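Local coordinates for protein SPI-1 type 3 secretion system pilotin (Salmonella typhimurium, PDB 6XFJ) that acts as the pilot protein that brings the secretin InvG to the outer membrane, so that the type III secretion injectisome can be assembled, at residues Gln29-Tyr40 and Ser67-His76. Residues are numbered along the deposited sequence; the frame is centred on the assembly and turned at random.
Sequences QALTFFQEHPQY and SIYQTLLAAH
The amide oxygen OE1 of Q29 takes two donors at the start of helix 68-80: a weak bond from Y69 N, and a water that bridges it to I68 N. NE2 of the same amide reaches the carbonyl oxygens of K64 and L66 of the second subunit, so one side chain joins this helix pair to the dimer interface. The pair itself packs knobs-into-holes in the all-helical C-terminal part of the pilotin: helix segments 29-36 and 68-76 run in the same N-to-C sense, their axes crossing at -32° and approaching to 8.8 Å. F33 is one knob, seated among Y69, L72, L73 and H76. Its CG lies anti to the backbone N (chi1 173°), directing the ring at the partner helix, where L72 CB stands over the ring centre, a CH-pi contact 3.8 Å from the centroid. H37 ND1 lies over the opposite face, offset toward the rim, and donates to F33 O, 2.7 Å away and in the plane of the H37 imidazole, which helps set the rotation of that ring. Y69 is the reciprocal knob, among Q29, T32, F33 and E36, and its OH gives a 2.6 Å bond to the syn lone pair of E36 OE1, with carboxylate and phenol planes nearly perpendicular. At the N-cap of helix 68-80, S67 and Q70 form a capping box: Q70 N donates to S67 OG, which also bonds to N65 O of the second subunit, and S67 N returns a bond to Q70 OE1. At the far end H37 turns its edge to the face of H76 (planes 65° apart), CD2 lying 3.5 Å from H76 NE2, and Y40 OH and H76 ND1 share a 2.7 Å hydrogen bond at the imidazole edge.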
loop_
_atom_site.group_PDB
_atom_site.type_symbol
_atom_site.label_atom_id
_atom_site.label_comp_id
_atom_site.label_asym_id
_atom_site.label_seq_id
_atom_site.Cartn_x
_atom_site.Cartn_y
_atom_site.Cartn_z
ATOM N N GLN B 29 7.208 3.313 3.571
ATOM C CA GLN B 29 7.267 1.866 3.857
ATOM C C GLN B 29 8.477 1.246 3.153
ATOM O O GLN B 29 9.184 0.409 3.736
ATOM C CB GLN B 29 5.990 1.219 3.356
ATOM C CG GLN B 29 4.820 1.465 4.301
ATOM C CD GLN B 29 3.506 0.984 3.740
ATOM O OE1 GLN B 29 3.489 0.261 2.755
ATOM N NE2 GLN B 29 2.379 1.345 4.336
ATOM N N ALA B 30 8.685 1.575 1.892
ATOM C CA ALA B 30 9.833 1.061 1.145
ATOM C C ALA B 30 11.128 1.458 1.825
ATOM O O ALA B 30 12.022 0.607 1.990
ATOM C CB ALA B 30 9.792 1.545 -0.285
ATOM N N LEU B 31 11.250 2.719 2.230
ATOM C CA LEU B 31 12.483 3.169 2.917
ATOM C C LEU B 31 12.653 2.348 4.204
ATOM O O LEU B 31 13.797 1.902 4.487
ATOM C CB LEU B 31 12.408 4.669 3.188
ATOM C CG LEU B 31 13.658 5.224 3.839
ATOM C CD1 LEU B 31 14.886 5.029 2.992
ATOM C CD2 LEU B 31 13.495 6.700 4.125
ATOM N N THR B 32 11.589 2.140 4.984
ATOM C CA THR B 32 11.676 1.326 6.219
ATOM C C THR B 32 12.243 -0.053 5.898
ATOM O O THR B 32 13.188 -0.530 6.548
ATOM C CB THR B 32 10.319 1.204 6.912
ATOM O OG1 THR B 32 9.922 2.528 7.288
ATOM C CG2 THR B 32 10.370 0.349 8.165
ATOM N N PHE B 33 11.701 -0.695 4.875
ATOM C CA PHE B 33 12.133 -2.057 4.514
ATOM C C PHE B 33 13.634 -2.045 4.213
ATOM O O PHE B 33 14.369 -2.877 4.738
ATOM C CB PHE B 33 11.353 -2.544 3.283
ATOM C CG PHE B 33 11.920 -3.849 2.811
ATOM C CD1 PHE B 33 11.549 -5.038 3.404
ATOM C CD2 PHE B 33 12.942 -3.867 1.872
ATOM C CE1 PHE B 33 12.142 -6.229 3.007
ATOM C CE2 PHE B 33 13.512 -5.067 1.450
ATOM C CZ PHE B 33 13.117 -6.224 2.045
ATOM N N PHE B 34 14.109 -1.106 3.392
ATOM C CA PHE B 34 15.534 -1.116 2.969
ATOM C C PHE B 34 16.450 -0.741 4.130
ATOM O O PHE B 34 17.495 -1.337 4.251
ATOM C CB PHE B 34 15.731 -0.281 1.708
ATOM C CG PHE B 34 15.243 -1.047 0.509
ATOM C CD1 PHE B 34 15.921 -2.175 0.067
ATOM C CD2 PHE B 34 14.056 -0.706 -0.117
ATOM C CE1 PHE B 34 15.457 -2.914 -1.019
ATOM C CE2 PHE B 34 13.585 -1.475 -1.159
ATOM C CZ PHE B 34 14.273 -2.569 -1.590
ATOM N N GLN B 35 15.989 0.139 5.017
ATOM C CA GLN B 35 16.799 0.484 6.218
ATOM C C GLN B 35 16.967 -0.761 7.093
ATOM O O GLN B 35 18.039 -0.900 7.717
ATOM C CB GLN B 35 16.186 1.656 6.984
ATOM C CG GLN B 35 16.275 2.947 6.184
ATOM C CD GLN B 35 15.532 4.091 6.836
ATOM O OE1 GLN B 35 14.556 3.883 7.558
ATOM N NE2 GLN B 35 15.973 5.320 6.579
ATOM N N GLU B 36 15.947 -1.624 7.157
ATOM C CA GLU B 36 15.923 -2.868 7.986
ATOM C C GLU B 36 16.726 -3.986 7.276
ATOM O O GLU B 36 16.977 -5.006 7.913
ATOM C CB GLU B 36 14.478 -3.353 8.216
ATOM C CG GLU B 36 13.662 -2.568 9.216
ATOM C CD GLU B 36 12.193 -2.973 9.238
ATOM O OE1 GLU B 36 11.813 -3.834 8.392
ATOM O OE2 GLU B 36 11.430 -2.455 10.116
ATOM N N HIS B 37 16.979 -3.854 5.963
ATOM C CA HIS B 37 17.609 -4.934 5.154
ATOM C C HIS B 37 18.725 -4.353 4.300
ATOM O O HIS B 37 18.668 -4.478 3.068
ATOM C CB HIS B 37 16.543 -5.647 4.314
ATOM C CG HIS B 37 15.442 -6.249 5.111
ATOM N ND1 HIS B 37 14.319 -5.508 5.520
ATOM C CD2 HIS B 37 15.249 -7.519 5.546
ATOM C CE1 HIS B 37 13.510 -6.307 6.216
ATOM N NE2 HIS B 37 14.058 -7.540 6.250
ATOM N N PRO B 38 19.826 -3.873 4.910
ATOM C CA PRO B 38 20.883 -3.177 4.180
ATOM C C PRO B 38 21.714 -4.075 3.261
ATOM O O PRO B 38 22.468 -3.550 2.449
ATOM C CB PRO B 38 21.763 -2.618 5.303
ATOM C CG PRO B 38 21.487 -3.523 6.486
ATOM C CD PRO B 38 20.016 -3.866 6.353
ATOM N N GLN B 39 21.595 -5.391 3.388
ATOM C CA GLN B 39 22.226 -6.322 2.396
ATOM C C GLN B 39 21.849 -5.953 0.953
ATOM O O GLN B 39 22.657 -6.119 0.024
ATOM C CB GLN B 39 21.881 -7.782 2.697
ATOM C CG GLN B 39 22.536 -8.784 1.766
ATOM C CD GLN B 39 24.048 -8.691 1.658
ATOM O OE1 GLN B 39 24.769 -8.323 2.609
ATOM N NE2 GLN B 39 24.533 -9.052 0.470
ATOM N N TYR B 40 20.639 -5.481 0.738
ATOM C CA TYR B 40 20.168 -5.112 -0.612
ATOM C C TYR B 40 20.866 -3.871 -1.167
ATOM O O TYR B 40 20.795 -3.666 -2.387
ATOM C CB TYR B 40 18.649 -5.030 -0.640
ATOM C CG TYR B 40 18.059 -6.372 -0.327
ATOM C CD1 TYR B 40 18.225 -7.420 -1.222
ATOM C CD2 TYR B 40 17.306 -6.600 0.807
ATOM C CE1 TYR B 40 17.704 -8.667 -0.941
ATOM C CE2 TYR B 40 16.741 -7.841 1.073
ATOM C CZ TYR B 40 16.967 -8.895 0.208
ATOM O OH TYR B 40 16.430 -10.133 0.488
ATOM N N SER B 67 0.450 -4.312 1.421
ATOM C CA SER B 67 1.238 -3.077 1.271
ATOM C C SER B 67 2.559 -3.309 0.585
ATOM O O SER B 67 3.034 -4.462 0.489
ATOM C CB SER B 67 1.457 -2.449 2.621
ATOM O OG SER B 67 2.383 -3.218 3.359
ATOM N N ILE B 68 3.256 -2.243 0.164
ATOM C CA ILE B 68 4.641 -2.411 -0.342
ATOM C C ILE B 68 5.503 -3.018 0.751
ATOM O O ILE B 68 6.379 -3.794 0.437
ATOM C CB ILE B 68 5.190 -1.138 -0.958
ATOM C CG1 ILE B 68 6.372 -1.493 -1.858
ATOM C CG2 ILE B 68 5.532 -0.105 0.156
ATOM C CD1 ILE B 68 6.892 -0.326 -2.613
ATOM N N TYR B 69 5.332 -2.622 2.030
ATOM C CA TYR B 69 6.190 -3.196 3.070
ATOM C C TYR B 69 5.986 -4.718 3.087
ATOM O O TYR B 69 6.932 -5.484 3.156
ATOM C CB TYR B 69 5.882 -2.553 4.436
ATOM C CG TYR B 69 6.796 -3.096 5.500
ATOM C CD1 TYR B 69 8.063 -2.562 5.732
ATOM C CD2 TYR B 69 6.417 -4.189 6.249
ATOM C CE1 TYR B 69 8.951 -3.128 6.612
ATOM C CE2 TYR B 69 7.298 -4.720 7.195
ATOM C CZ TYR B 69 8.570 -4.199 7.378
ATOM O OH TYR B 69 9.408 -4.726 8.314
ATOM N N GLN B 70 4.731 -5.124 3.138
ATOM C CA GLN B 70 4.365 -6.559 3.286
ATOM C C GLN B 70 4.840 -7.353 2.052
ATOM O O GLN B 70 5.293 -8.463 2.212
ATOM C CB GLN B 70 2.861 -6.701 3.401
ATOM C CG GLN B 70 2.363 -6.140 4.737
ATOM C CD GLN B 70 0.924 -5.700 4.764
ATOM O OE1 GLN B 70 0.193 -5.841 3.798
ATOM N NE2 GLN B 70 0.488 -5.082 5.883
ATOM N N THR B 71 4.770 -6.736 0.875
ATOM C CA THR B 71 5.187 -7.474 -0.341
ATOM C C THR B 71 6.691 -7.487 -0.518
ATOM O O THR B 71 7.219 -8.495 -0.994
ATOM C CB THR B 71 4.434 -6.958 -1.540
ATOM O OG1 THR B 71 4.603 -5.571 -1.682
ATOM C CG2 THR B 71 2.964 -7.310 -1.443
ATOM N N LEU B 72 7.412 -6.445 -0.165
ATOM C CA LEU B 72 8.896 -6.509 -0.096
ATOM C C LEU B 72 9.324 -7.595 0.890
ATOM O O LEU B 72 10.237 -8.345 0.647
ATOM C CB LEU B 72 9.492 -5.146 0.236
ATOM C CG LEU B 72 9.467 -4.101 -0.865
ATOM C CD1 LEU B 72 9.765 -2.732 -0.342
ATOM C CD2 LEU B 72 10.461 -4.466 -1.990
ATOM N N LEU B 73 8.670 -7.601 2.058
ATOM C CA LEU B 73 9.062 -8.565 3.106
ATOM C C LEU B 73 8.774 -9.995 2.604
ATOM O O LEU B 73 9.589 -10.861 2.793
ATOM C CB LEU B 73 8.308 -8.253 4.391
ATOM C CG LEU B 73 8.807 -8.967 5.641
ATOM C CD1 LEU B 73 10.212 -8.577 6.007
ATOM C CD2 LEU B 73 7.892 -8.671 6.799
ATOM N N ALA B 74 7.612 -10.200 1.974
ATOM C CA ALA B 74 7.307 -11.512 1.349
ATOM C C ALA B 74 8.367 -11.909 0.311
ATOM O O ALA B 74 8.798 -13.066 0.321
ATOM C CB ALA B 74 5.939 -11.514 0.745
ATOM N N ALA B 75 8.796 -10.968 -0.502
ATOM C CA ALA B 75 9.828 -11.239 -1.524
ATOM C C ALA B 75 11.137 -11.655 -0.845
ATOM O O ALA B 75 11.730 -12.668 -1.244
ATOM C CB ALA B 75 9.985 -10.025 -2.386
ATOM N N HIS B 76 11.478 -10.944 0.229
ATOM C CA HIS B 76 12.697 -11.253 0.980
ATOM C C HIS B 76 12.579 -12.663 1.542
ATOM O O HIS B 76 13.558 -13.419 1.501
ATOM C CB HIS B 76 12.844 -10.195 2.046
ATOM C CG HIS B 76 13.854 -10.498 3.072
ATOM N ND1 HIS B 76 15.198 -10.462 2.824
ATOM C CD2 HIS B 76 13.690 -10.773 4.396
ATOM C CE1 HIS B 76 15.850 -10.723 3.959
ATOM N NE2 HIS B 76 14.939 -10.953 4.929
HETATM O O HOH W 1 1.872 0.373 0.336
#